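Local structure of nucleoside-diphosphate sugar epimerase (SulA family) (Corynebacterium glutamicum, 3OH8) at residues T4-I9 against L496-N501; A56-V61 against A82-L87; T153-L158 against Q176-E181; C246-S251 against G296-F301; S335-I340 against N368-A373. The protein probably acts as an NAD(P)-dependent nucleoside-diphosphate sugar epimerase of the Rossmann-fold epimerase/dehydratase family, although its own substrate is not established. One frame throughout, in Å; residues are numbered along the deposited sequence.

Contact 1 of 5, residues T4-I9 against L496-N501; sequences TTSHFI and LSSILN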
# COMPACT_ATOMS: atom_id res chain seq x y z
N THR A 4 -16.63 -2.06 20.21
CA THR A 4 -17.58 -1.73 19.16
C THR A 4 -17.40 -0.26 18.78
O THR A 4 -17.39 0.62 19.64
CB THR A 4 -19.04 -1.97 19.59
OG1 THR A 4 -19.19 -3.31 20.06
CG2 THR A 4 -19.98 -1.75 18.42
N THR A 5 -17.24 -0.00 17.49
CA THR A 5 -17.00 1.36 17.02
C THR A 5 -17.45 1.49 15.57
O THR A 5 -17.41 0.52 14.80
CB THR A 5 -15.51 1.78 17.22
OG1 THR A 5 -15.38 3.20 17.04
CG2 THR A 5 -14.56 1.04 16.23
N SER A 6 -17.88 2.70 15.20
CA SER A 6 -18.44 2.93 13.87
C SER A 6 -17.69 4.02 13.10
O SER A 6 -17.11 4.93 13.70
CB SER A 6 -19.93 3.33 13.99
OG SER A 6 -20.73 2.27 14.50
N HIS A 7 -17.73 3.93 11.78
CA HIS A 7 -17.15 4.99 10.94
C HIS A 7 -17.91 5.13 9.63
O HIS A 7 -18.41 4.15 9.07
CB HIS A 7 -15.65 4.73 10.67
CG HIS A 7 -15.37 3.45 9.95
ND1 HIS A 7 -14.81 3.41 8.68
CD2 HIS A 7 -15.54 2.16 10.32
CE1 HIS A 7 -14.65 2.15 8.31
NE2 HIS A 7 -15.08 1.37 9.29
N PHE A 8 -18.01 6.36 9.15
CA PHE A 8 -18.76 6.66 7.94
C PHE A 8 -17.88 6.66 6.69
O PHE A 8 -16.79 7.24 6.69
CB PHE A 8 -19.41 8.04 8.08
CG PHE A 8 -20.15 8.48 6.85
CD1 PHE A 8 -21.37 7.90 6.52
CD2 PHE A 8 -19.64 9.49 6.05
CE1 PHE A 8 -22.06 8.31 5.38
CE2 PHE A 8 -20.32 9.91 4.91
CZ PHE A 8 -21.53 9.32 4.58
N ILE A 9 -18.36 6.04 5.63
CA ILE A 9 -17.65 5.99 4.36
C ILE A 9 -18.52 6.68 3.32
O ILE A 9 -19.66 6.26 3.10
CB ILE A 9 -17.43 4.53 3.91
CG1 ILE A 9 -16.63 3.74 4.96
CG2 ILE A 9 -16.72 4.48 2.55
CD1 ILE A 9 -15.21 4.21 5.13
N LEU A 496 -26.35 -1.89 17.47
CA LEU A 496 -27.47 -0.96 17.36
C LEU A 496 -27.18 0.34 18.09
O LEU A 496 -27.42 1.43 17.57
CB LEU A 496 -28.75 -1.59 17.91
CG LEU A 496 -29.53 -2.50 16.95
CD1 LEU A 496 -28.61 -3.39 16.12
CD2 LEU A 496 -30.56 -3.34 17.72
N SER A 497 -26.64 0.22 19.30
CA SER A 497 -26.29 1.39 20.09
C SER A 497 -25.23 2.25 19.41
O SER A 497 -25.30 3.48 19.44
CB SER A 497 -25.82 0.97 21.48
OG SER A 497 -25.50 2.12 22.25
N SER A 498 -24.24 1.61 18.79
CA SER A 498 -23.17 2.34 18.12
C SER A 498 -23.73 3.13 16.93
O SER A 498 -23.31 4.27 16.67
CB SER A 498 -22.05 1.39 17.70
OG SER A 498 -20.98 2.12 17.11
N ILE A 499 -24.67 2.53 16.22
CA ILE A 499 -25.32 3.17 15.08
C ILE A 499 -26.11 4.39 15.57
O ILE A 499 -25.91 5.50 15.10
CB ILE A 499 -26.22 2.17 14.31
CG1 ILE A 499 -25.36 1.15 13.55
CG2 ILE A 499 -27.16 2.89 13.34
CD1 ILE A 499 -26.16 -0.03 12.98
N LEU A 500 -26.96 4.17 16.57
CA LEU A 500 -27.74 5.24 17.17
C LEU A 500 -26.86 6.41 17.64
O LEU A 500 -27.19 7.58 17.43
CB LEU A 500 -28.54 4.67 18.36
CG LEU A 500 -30.03 4.95 18.55
CD1 LEU A 500 -30.79 5.04 17.24
CD2 LEU A 500 -30.61 3.88 19.48
N ASN A 501 -25.73 6.09 18.26
CA ASN A 501 -24.80 7.13 18.72
C ASN A 501 -24.29 7.98 17.56
O ASN A 501 -24.24 9.21 17.63
CB ASN A 501 -23.62 6.49 19.47
CG ASN A 501 -22.58 7.51 19.91
OD1 ASN A 501 -22.83 8.33 20.79
ND2 ASN A 501 -21.40 7.46 19.29
O HOH W 1 -19.55 2.65 19.33
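T4 and S6 belong to strand 3-9, an outermost strand of the N-terminal antiparallel sheet, and both turn their CB atoms toward S498 on the C-terminal helix 488-511. The seven strands run in the order 1-7-6-5-4-3-2, and helix 119-139 packs against side chains of strand 3-9 such as H7 and I9, which is consistent with a helix-grip (START-like) domain. Strand and helix axes approach to 8.0 Å with a crossing angle of -41°, and the side chains that bridge this gap are short. The central link is a hydrogen bond of 2.6 Å between S6 OG and S498 OG, in which either hydroxyl could be the donor. S498 OG reaches the strand because it stands anti to its own backbone N (chi1 -177°). The same oxygen is hydrogen-bonded to a water at 2.7 Å, and this water donates to T4 O at 3.0 Å, so S498 is tied to the strand at two places, one direct and one bridged. S6 OG has a further partner in T106 OG1 of the adjacent strand 102-110, while T4 O also accepts from Q450 NE2. T5, its CB turned away from the helix, gives its hydroxyl to the other side, where OG1 pairs with Q450 OE1. The apolar part of the contact is small: T4 CG2 lies 3.8 Å from S498 CB, beside the polar chain. At S498 OG, the directions to S6 OG and to the water open an angle of about 139°.

Contact 2 of 5, residues A56-V61 against A82-L87; sequences AGLKWV and APVKAL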
# COMPACT_ATOMS: atom_id res chain seq x y z
N ALA A 56 7.50 -16.46 13.87
CA ALA A 56 8.00 -17.72 14.43
C ALA A 56 7.28 -18.93 13.84
O ALA A 56 6.96 -19.88 14.56
CB ALA A 56 7.87 -17.71 15.95
N GLY A 57 7.04 -18.88 12.53
CA GLY A 57 6.43 -19.98 11.81
C GLY A 57 4.99 -20.29 12.19
O GLY A 57 4.38 -21.19 11.61
N LEU A 58 4.43 -19.55 13.15
CA LEU A 58 3.05 -19.77 13.57
C LEU A 58 2.05 -19.24 12.54
O LEU A 58 2.39 -18.42 11.67
CB LEU A 58 2.78 -19.14 14.94
CG LEU A 58 3.48 -19.71 16.17
CD1 LEU A 58 3.06 -18.95 17.42
CD2 LEU A 58 3.17 -21.19 16.32
N LYS A 59 0.81 -19.71 12.65
CA LYS A 59 -0.24 -19.32 11.71
C LYS A 59 -1.59 -19.15 12.39
O LYS A 59 -1.92 -19.85 13.34
CB LYS A 59 -0.35 -20.32 10.56
CG LYS A 59 0.88 -20.32 9.69
CD LYS A 59 0.77 -21.26 8.51
CE LYS A 59 2.13 -21.44 7.86
NZ LYS A 59 2.06 -22.13 6.54
N TRP A 60 -2.36 -18.19 11.89
CA TRP A 60 -3.69 -17.96 12.41
C TRP A 60 -4.71 -18.36 11.35
O TRP A 60 -4.66 -17.89 10.21
CB TRP A 60 -3.85 -16.49 12.80
CG TRP A 60 -5.16 -16.18 13.44
CD1 TRP A 60 -5.79 -16.92 14.40
CD2 TRP A 60 -6.00 -15.05 13.18
NE1 TRP A 60 -6.98 -16.31 14.75
CE2 TRP A 60 -7.13 -15.16 14.02
CE3 TRP A 60 -5.91 -13.95 12.32
CZ2 TRP A 60 -8.15 -14.22 14.02
CZ3 TRP A 60 -6.93 -13.02 12.33
CH2 TRP A 60 -8.03 -13.16 13.18
N VAL A 61 -5.62 -19.25 11.73
CA VAL A 61 -6.64 -19.74 10.82
C VAL A 61 -7.94 -19.02 11.14
O VAL A 61 -8.59 -19.30 12.14
CB VAL A 61 -6.85 -21.26 10.97
CG1 VAL A 61 -7.95 -21.75 10.03
CG2 VAL A 61 -5.54 -22.00 10.71
N ALA A 82 -6.08 -21.25 19.25
CA ALA A 82 -5.32 -20.18 19.89
C ALA A 82 -3.82 -20.26 19.62
O ALA A 82 -3.07 -20.69 20.48
CB ALA A 82 -5.57 -20.21 21.39
N PRO A 83 -3.38 -19.83 18.43
CA PRO A 83 -1.93 -19.80 18.18
C PRO A 83 -1.22 -18.95 19.24
O PRO A 83 -0.12 -19.28 19.68
CB PRO A 83 -1.83 -19.14 16.80
CG PRO A 83 -3.13 -19.46 16.14
CD PRO A 83 -4.16 -19.47 17.24
N VAL A 84 -1.87 -17.86 19.63
CA VAL A 84 -1.44 -17.06 20.77
C VAL A 84 -2.71 -16.58 21.49
O VAL A 84 -3.75 -16.39 20.85
CB VAL A 84 -0.59 -15.84 20.35
CG1 VAL A 84 0.62 -16.31 19.56
CG2 VAL A 84 -1.42 -14.86 19.53
N LYS A 85 -2.63 -16.41 22.80
CA LYS A 85 -3.82 -16.05 23.58
C LYS A 85 -4.51 -14.79 23.09
O LYS A 85 -5.74 -14.70 23.10
CB LYS A 85 -3.49 -15.93 25.07
CG LYS A 85 -3.43 -17.27 25.79
CD LYS A 85 -3.84 -17.14 27.26
CE LYS A 85 -2.64 -17.27 28.19
NZ LYS A 85 -3.04 -17.66 29.58
N ALA A 86 -3.72 -13.81 22.67
CA ALA A 86 -4.25 -12.53 22.22
C ALA A 86 -5.12 -12.67 20.97
O ALA A 86 -6.05 -11.89 20.76
CB ALA A 86 -3.11 -11.56 21.95
N LEU A 87 -4.81 -13.65 20.13
CA LEU A 87 -5.46 -13.77 18.84
C LEU A 87 -6.47 -14.90 18.85
O LEU A 87 -6.91 -15.37 17.79
CB LEU A 87 -4.42 -13.99 17.75
CG LEU A 87 -4.81 -13.64 16.31
CD1 LEU A 87 -5.39 -12.23 16.25
CD2 LEU A 87 -3.60 -13.76 15.40
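The indole of W60 receives L87 over one face and P83 at its edge. The contact joins strand 59-64 of the antiparallel sheet, whose strand order is consistent with a helix-grip domain, to the loop between strands 74-78 and 91-99. L87 CG stands 3.5 Å above the indole plane, over its centre, and makes a CH-pi contact with the five-membered ring, 3.6 Å from the centroid and 9° off the normal. L87 CD2 also lies over this face, 3.5 Å from W60 CG, and the two side chains cross at about a right angle. At the rim, close to the ring plane, P83 CG lies 4.1 Å from W60 CD1. W60 CG is anti to the backbone N (chi1 -176°), which sets it beside the carbonyl carbon; the CB of W60 already points toward the loop. Beyond the two segments the ring also meets F52, with planes at about 40°, and W90 edge-to-face, while L87 touches L36 and L54; W60 is buried although much of its surroundings is surface.

W60 NE1 comes within 3.2 Å of L87 O, but the angle is too poor for a hydrogen bond. Farther along, L58 CD1 meets V84 CG1 at 4.2 Å, and P83 CG is set against the backbone 3.1 Å from K59 O. The loop itself is folded back through a 3-10 segment at K85 and A86, held by L87 N donating to V84 O at 3.0 Å.

Contact 3 of 5, residues T153-L158 against Q176-E181; sequences TGSRGL and QLVRKE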
# COMPACT_ATOMS: atom_id res chain seq x y z
N THR A 153 6.14 -7.91 -12.28
CA THR A 153 7.28 -8.55 -11.65
C THR A 153 7.48 -7.91 -10.29
O THR A 153 7.07 -6.77 -10.07
CB THR A 153 8.62 -8.36 -12.45
OG1 THR A 153 9.02 -6.99 -12.38
CG2 THR A 153 8.45 -8.77 -13.93
N GLY A 154 8.12 -8.62 -9.37
CA GLY A 154 8.31 -8.11 -8.03
C GLY A 154 7.00 -8.08 -7.26
O GLY A 154 6.86 -7.34 -6.29
N SER A 155 6.04 -8.90 -7.67
CA SER A 155 4.69 -8.85 -7.08
C SER A 155 4.67 -9.37 -5.64
O SER A 155 3.69 -9.22 -4.92
CB SER A 155 3.70 -9.64 -7.93
OG SER A 155 3.97 -11.04 -7.87
N ARG A 156 5.76 -10.02 -5.22
CA ARG A 156 5.81 -10.55 -3.85
C ARG A 156 6.57 -9.65 -2.88
O ARG A 156 6.55 -9.88 -1.67
CB ARG A 156 6.43 -11.94 -3.86
CG ARG A 156 5.55 -12.95 -4.57
CD ARG A 156 6.26 -14.29 -4.74
NE ARG A 156 5.35 -15.29 -5.27
CZ ARG A 156 5.71 -16.50 -5.65
NH1 ARG A 156 6.99 -16.87 -5.55
NH2 ARG A 156 4.80 -17.35 -6.13
N GLY A 157 7.27 -8.66 -3.42
CA GLY A 157 8.03 -7.72 -2.59
C GLY A 157 7.11 -6.75 -1.88
O GLY A 157 5.90 -6.79 -2.08
N LEU A 158 7.68 -5.87 -1.06
CA LEU A 158 6.93 -4.87 -0.29
C LEU A 158 5.91 -4.09 -1.15
O LEU A 158 4.72 -4.06 -0.86
CB LEU A 158 7.91 -3.87 0.34
CG LEU A 158 7.74 -3.44 1.81
CD1 LEU A 158 8.39 -2.06 2.06
CD2 LEU A 158 6.30 -3.43 2.20
N GLN A 176 0.90 -12.38 -12.10
CA GLN A 176 2.14 -12.28 -11.35
C GLN A 176 3.25 -13.05 -12.07
O GLN A 176 3.10 -14.25 -12.34
CB GLN A 176 1.95 -12.78 -9.92
CG GLN A 176 1.01 -11.91 -9.10
CD GLN A 176 0.71 -12.49 -7.73
OE1 GLN A 176 -0.43 -12.82 -7.42
NE2 GLN A 176 1.74 -12.61 -6.89
N LEU A 177 4.32 -12.34 -12.41
CA LEU A 177 5.49 -12.97 -13.03
C LEU A 177 6.49 -13.26 -11.93
O LEU A 177 7.10 -12.35 -11.39
CB LEU A 177 6.12 -12.04 -14.08
CG LEU A 177 5.09 -11.44 -15.05
CD1 LEU A 177 5.71 -10.45 -16.06
CD2 LEU A 177 4.30 -12.53 -15.77
N VAL A 178 6.64 -14.54 -11.57
CA VAL A 178 7.41 -14.88 -10.38
C VAL A 178 8.68 -15.66 -10.67
O VAL A 178 8.79 -16.37 -11.67
CB VAL A 178 6.54 -15.64 -9.34
CG1 VAL A 178 5.34 -14.79 -8.94
CG2 VAL A 178 6.07 -16.97 -9.92
N ARG A 179 9.65 -15.52 -9.78
CA ARG A 179 10.95 -16.12 -10.04
C ARG A 179 11.07 -17.55 -9.51
O ARG A 179 12.02 -18.25 -9.83
CB ARG A 179 12.07 -15.23 -9.52
CG ARG A 179 12.11 -13.89 -10.24
CD ARG A 179 13.25 -13.04 -9.78
NE ARG A 179 13.35 -13.04 -8.33
CZ ARG A 179 14.51 -13.14 -7.67
NH1 ARG A 179 15.64 -13.24 -8.35
NH2 ARG A 179 14.52 -13.13 -6.34
N LYS A 180 10.10 -17.98 -8.72
CA LYS A 180 10.11 -19.36 -8.23
C LYS A 180 8.74 -19.71 -7.66
O LYS A 180 7.91 -18.83 -7.43
CB LYS A 180 11.18 -19.54 -7.15
CG LYS A 180 10.93 -18.74 -5.88
CD LYS A 180 12.05 -18.92 -4.87
CE LYS A 180 11.79 -18.11 -3.60
NZ LYS A 180 12.71 -18.50 -2.49
N GLU A 181 8.51 -21.01 -7.47
CA GLU A 181 7.29 -21.47 -6.82
C GLU A 181 6.05 -20.77 -7.36
O GLU A 181 5.28 -20.19 -6.60
CB GLU A 181 7.41 -21.24 -5.31
CG GLU A 181 8.69 -21.85 -4.75
CD GLU A 181 8.89 -21.57 -3.27
OE1 GLU A 181 9.20 -22.53 -2.53
OE2 GLU A 181 8.75 -20.40 -2.86
O HOH W 2 9.53 -11.03 -9.68
O HOH W 3 6.28 -11.30 -9.15
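The guanidinium of R156 uses both terminal nitrogens on successive carbonyls. NH1 donates to K180 O at 2.9 Å, with the oxygen tilted from the guanidinium plane. NH2 donates to E181 O at 2.9 Å in a straighter bond (N-H...O 165°) that lies in the guanidinium plane but arrives above the plane of the carbonyl. One face of the group rests on V178 CG1, which stands 3.6 Å above the plane and offset toward the rim. The group reaches so far because CD is anti to CA (chi2 172°) and NE anti to CB (chi3 173°). Two waters link backbone N-H groups of 153-158 to L177 O. One accepts from G154 N at 2.8 Å. The other accepts from S155 N at 2.8 Å, is 2.7 Å from S155 OG, and donates to L177 O at 2.6 Å.

T153-L158 begin the glycine-rich TGxxGxxG loop of a Rossmann fold, placed between the first strand, 149-153, and helix 158-169, and set against the end of the second strand, 173-178. In relatives these parts bind the dinucleotide, so a similar role is likely here. The loop is shaped by a type I turn from G154 to G157, with G154 at positive phi and G157 as N-cap of the helix. Farther out, T153 CG2 packs 3.9 Å from L177 CD1, while T153 OG1 accepts from the backbone N of L208 and A209 in the chain that follows strand 204-207.

Contact 4 of 5, residues C246-S251 against G296-F301; sequences CTTMIS and GKRVAF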
# COMPACT_ATOMS: atom_id res chain seq x y z
N CYS A 246 0.09 -5.38 -25.28
CA CYS A 246 0.75 -4.62 -24.22
C CYS A 246 1.11 -3.21 -24.69
O CYS A 246 2.02 -2.98 -25.49
CB CYS A 246 1.96 -5.36 -23.64
SG CYS A 246 2.50 -4.74 -22.00
N THR A 247 0.38 -2.26 -24.13
CA THR A 247 0.37 -0.88 -24.54
C THR A 247 1.37 -0.06 -23.74
O THR A 247 1.75 1.04 -24.13
CB THR A 247 -1.04 -0.33 -24.24
OG1 THR A 247 -1.91 -0.63 -25.34
CG2 THR A 247 -1.02 1.16 -24.00
N THR A 248 1.79 -0.60 -22.60
CA THR A 248 2.39 0.23 -21.57
C THR A 248 3.41 -0.52 -20.72
O THR A 248 3.16 -1.64 -20.31
CB THR A 248 1.29 0.78 -20.65
OG1 THR A 248 0.33 1.50 -21.43
CG2 THR A 248 1.88 1.71 -19.60
N MSE A 249 4.55 0.13 -20.46
CA MSE A 249 5.53 -0.40 -19.51
C MSE A 249 5.77 0.62 -18.41
O MSE A 249 6.28 1.72 -18.67
CB MSE A 249 6.85 -0.78 -20.21
CG MSE A 249 7.87 -1.47 -19.29
SE MSE A 249 9.41 -2.01 -20.10
CE MSE A 249 10.23 -2.81 -18.74
N ILE A 250 5.36 0.28 -17.19
CA ILE A 250 5.66 1.10 -16.02
C ILE A 250 6.84 0.47 -15.30
O ILE A 250 6.72 -0.62 -14.73
CB ILE A 250 4.46 1.17 -15.05
CG1 ILE A 250 3.20 1.62 -15.79
CG2 ILE A 250 4.77 2.12 -13.89
CD1 ILE A 250 3.40 2.90 -16.62
N SER A 251 7.99 1.14 -15.31
CA SER A 251 9.22 0.53 -14.83
C SER A 251 9.74 1.21 -13.56
O SER A 251 9.83 2.43 -13.51
CB SER A 251 10.29 0.59 -15.94
OG SER A 251 11.39 -0.23 -15.61
N GLY A 296 6.92 2.48 -29.85
CA GLY A 296 5.75 3.34 -29.70
C GLY A 296 4.88 3.08 -28.48
O GLY A 296 3.79 3.65 -28.37
N LYS A 297 5.34 2.23 -27.56
CA LYS A 297 4.55 1.96 -26.35
C LYS A 297 4.76 3.06 -25.31
O LYS A 297 5.77 3.75 -25.33
CB LYS A 297 4.91 0.60 -25.74
CG LYS A 297 4.17 -0.56 -26.38
CD LYS A 297 4.87 -1.05 -27.63
CE LYS A 297 3.92 -1.82 -28.52
NZ LYS A 297 3.41 -3.05 -27.86
N ARG A 298 3.81 3.20 -24.40
CA ARG A 298 3.95 4.20 -23.35
C ARG A 298 4.88 3.68 -22.25
O ARG A 298 4.68 2.59 -21.73
CB ARG A 298 2.57 4.58 -22.77
CG ARG A 298 2.63 5.72 -21.75
CD ARG A 298 1.24 6.28 -21.43
NE ARG A 298 0.31 5.27 -20.91
CZ ARG A 298 0.19 4.94 -19.63
NH1 ARG A 298 0.94 5.54 -18.70
NH2 ARG A 298 -0.69 4.02 -19.27
N VAL A 299 5.91 4.45 -21.92
CA VAL A 299 6.84 4.06 -20.86
C VAL A 299 6.95 5.17 -19.81
O VAL A 299 7.07 6.35 -20.16
CB VAL A 299 8.27 3.79 -21.43
CG1 VAL A 299 9.23 3.35 -20.33
CG2 VAL A 299 8.20 2.75 -22.53
N ALA A 300 6.88 4.79 -18.53
CA ALA A 300 7.20 5.72 -17.45
C ALA A 300 8.19 5.08 -16.48
O ALA A 300 8.22 3.86 -16.32
CB ALA A 300 5.95 6.15 -16.71
N PHE A 301 8.99 5.93 -15.84
CA PHE A 301 9.98 5.51 -14.87
C PHE A 301 9.56 6.08 -13.54
O PHE A 301 9.45 7.30 -13.38
CB PHE A 301 11.37 6.06 -15.22
CG PHE A 301 11.72 5.91 -16.66
CD1 PHE A 301 11.93 4.66 -17.20
CD2 PHE A 301 11.85 7.03 -17.48
CE1 PHE A 301 12.26 4.51 -18.53
CE2 PHE A 301 12.17 6.88 -18.82
CZ PHE A 301 12.37 5.62 -19.34
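T248-S251 and R298-F301 pair as parallel strands whose axes lie 4.7 Å apart and 7° from parallel. R298 and A300 do the bonding on one strand: R298 N donates to T247 O and R298 O accepts from M249 N at 2.8 Å, then A300 N donates to M249 O and A300 O accepts from S251 N at 2.9 Å, the straightest of the set (174°).

On the face carrying T248 and I250, the R298 side chain lies beside T248 and points the same way; T248 CG2 sits 3.5 Å above the guanidinium plane, offset toward its rim. The methyl I250 CD1 meets A300 CB at 4.1 Å. The turn at chi3 of R298 (58°) sets NE off the line of the chain. NH1 goes on to the carbonyls of A352 and I358. On the other face the selenomethionine M249 has CB 4.4 Å from V299 CG2.

Strands 248-254 and 298-308 are neighbours in the parallel part of the Rossmann sheet, the chain between them passing through helices 277-287 and 290-294; the latter ends in a Schellman motif with G296 as C-prime. Just after it, K297 folds back, bent at chi2 and chi4, and its NZ donates to C246 O at 2.7 Å. Two further carbonyls, V240 O and S243 O, bind the same ammonium at the C-terminal end of helix 222-242, where its positive charge would probably suit the helix dipole.

Contact 5 of 5, residues S335-I340 against N368-A373; sequences SWFSWI and NPVSNA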
# COMPACT_ATOMS: atom_id res chain seq x y z
N SER A 335 21.14 16.67 5.76
CA SER A 335 20.88 15.75 4.65
C SER A 335 19.39 15.64 4.37
O SER A 335 18.60 15.43 5.29
CB SER A 335 21.44 14.36 4.97
OG SER A 335 22.84 14.34 4.77
N TRP A 336 19.00 15.76 3.10
CA TRP A 336 17.59 15.72 2.72
C TRP A 336 17.13 14.29 2.51
O TRP A 336 17.69 13.54 1.71
CB TRP A 336 17.34 16.55 1.46
CG TRP A 336 17.40 18.04 1.64
CD1 TRP A 336 18.45 18.86 1.31
CD2 TRP A 336 16.39 18.89 2.19
NE1 TRP A 336 18.14 20.17 1.61
CE2 TRP A 336 16.89 20.21 2.17
CE3 TRP A 336 15.11 18.66 2.72
CZ2 TRP A 336 16.15 21.30 2.63
CZ3 TRP A 336 14.38 19.74 3.18
CH2 TRP A 336 14.90 21.04 3.13
N PHE A 337 16.09 13.92 3.25
CA PHE A 337 15.53 12.57 3.22
C PHE A 337 14.34 12.58 2.26
O PHE A 337 13.33 13.21 2.53
CB PHE A 337 15.10 12.17 4.64
CG PHE A 337 14.56 10.77 4.74
CD1 PHE A 337 15.31 9.69 4.30
CD2 PHE A 337 13.31 10.54 5.28
CE1 PHE A 337 14.81 8.41 4.40
CE2 PHE A 337 12.80 9.25 5.39
CZ PHE A 337 13.56 8.18 4.95
N SER A 338 14.50 11.90 1.14
CA SER A 338 13.47 11.85 0.09
C SER A 338 12.60 10.61 0.30
O SER A 338 13.02 9.47 0.03
CB SER A 338 14.16 11.84 -1.27
OG SER A 338 13.25 11.59 -2.32
N TRP A 339 11.38 10.83 0.81
CA TRP A 339 10.54 9.74 1.32
C TRP A 339 9.18 9.76 0.64
O TRP A 339 8.75 10.78 0.12
CB TRP A 339 10.31 9.91 2.82
CG TRP A 339 9.53 11.15 3.13
CD1 TRP A 339 10.02 12.41 3.28
CD2 TRP A 339 8.10 11.25 3.29
NE1 TRP A 339 8.99 13.29 3.53
CE2 TRP A 339 7.80 12.61 3.55
CE3 TRP A 339 7.05 10.33 3.25
CZ2 TRP A 339 6.50 13.07 3.76
CZ3 TRP A 339 5.75 10.78 3.46
CH2 TRP A 339 5.49 12.14 3.72
N ILE A 340 8.49 8.62 0.68
CA ILE A 340 7.09 8.57 0.27
C ILE A 340 6.36 7.49 1.08
O ILE A 340 6.92 6.44 1.39
CB ILE A 340 6.96 8.29 -1.26
CG1 ILE A 340 5.48 8.36 -1.68
CG2 ILE A 340 7.62 6.95 -1.62
CD1 ILE A 340 5.25 8.38 -3.19
N ASN A 368 6.90 16.89 0.43
CA ASN A 368 7.71 17.50 1.49
C ASN A 368 8.88 16.66 2.01
O ASN A 368 8.77 16.01 3.05
CB ASN A 368 6.81 17.89 2.68
CG ASN A 368 5.81 18.97 2.32
OD1 ASN A 368 6.18 20.06 1.88
ND2 ASN A 368 4.54 18.65 2.47
N PRO A 369 10.03 16.69 1.30
CA PRO A 369 11.21 16.03 1.86
C PRO A 369 11.64 16.72 3.17
O PRO A 369 11.36 17.90 3.33
CB PRO A 369 12.27 16.19 0.76
CG PRO A 369 11.79 17.36 -0.07
CD PRO A 369 10.29 17.35 0.01
N VAL A 370 12.29 16.00 4.08
CA VAL A 370 12.68 16.58 5.37
C VAL A 370 14.15 16.37 5.65
O VAL A 370 14.78 15.48 5.07
CB VAL A 370 11.87 15.96 6.54
CG1 VAL A 370 10.37 16.20 6.35
CG2 VAL A 370 12.16 14.49 6.67
N SER A 371 14.71 17.19 6.54
CA SER A 371 16.11 17.06 6.94
C SER A 371 16.32 15.84 7.83
O SER A 371 15.40 15.41 8.54
CB SER A 371 16.57 18.30 7.70
OG SER A 371 15.94 18.38 8.97
N ASN A 372 17.51 15.27 7.79
CA ASN A 372 17.87 14.20 8.71
C ASN A 372 17.55 14.59 10.16
O ASN A 372 17.03 13.78 10.94
CB ASN A 372 19.36 13.85 8.56
CG ASN A 372 19.90 13.03 9.74
OD1 ASN A 372 19.69 11.81 9.82
ND2 ASN A 372 20.59 13.70 10.65
N ALA A 373 17.87 15.83 10.52
CA ALA A 373 17.58 16.33 11.86
C ALA A 373 16.09 16.25 12.17
O ALA A 373 15.69 15.84 13.26
CB ALA A 373 18.08 17.77 12.01
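Three aromatic side chains, W336, F337 and W339, meet 368-373 in different ways. W339 presents its pyrrole N-H: NE1 donates to N368 O at 2.8 Å, from above the carbonyl plane (41° out of it), with the oxygen in turn somewhat out of the indole plane. W336 instead turns its benzo edge to the segment, with CZ3 3.5 Å from P369 O near the ring plane and CE3 4.2 Å from P369 CB; its NE1 points elsewhere, to D264 OD1. F337 projects from the other face of the sheet, where V370 CG2 lies at the ring edge, 4.3 Å from F337 CB.

Between W336 on one face and F337 on the other runs a short antiparallel pairing that joins strand 370-371 to strand 336-341 of the Rossmann sheet. W336 and S371 form its non-hydrogen-bonded pair and F337 and V370 its hydrogen-bonded pair: F337 N donates to V370 O at 2.7 Å (168°), while the return bond from V370 N to F337 O is weak at 3.4 Å. I432 of helix 432-440 touches F337, W339 and V370.

N372 opens helix 372-378. Its backbone N-H is taken by S335 O at 2.7 Å, and S371 OG, at the N-cap, caps D374 N. First-turn amides that the helix itself cannot pair are thus satisfied partly from the strand, which ties the helix start to strand 336-341.

Contact 1 joins the chain's ends and encloses all the others in sequence. It shares the N-terminal antiparallel sheet with contact 2, their centres 29 Å apart. Contacts 3, 4 and 5 belong to the mixed Rossmann sheet. Contact 3, the glycine-rich loop, marks the probable dinucleotide site, although no cofactor takes part in any of the contacts. Contact 4 lies about 19 Å from it between centres, and strand 204-207 lies between strands 149-153 and 248-254. The centres of contacts 4 and 5 are 29 Å apart, contact 5 being on strand 336-341, a neighbour of 298-308. Contact 2 comes within about 12 Å of contact 3 at the nearest atoms, whereas the centres of contacts 1 and 4 are 45 Å apart.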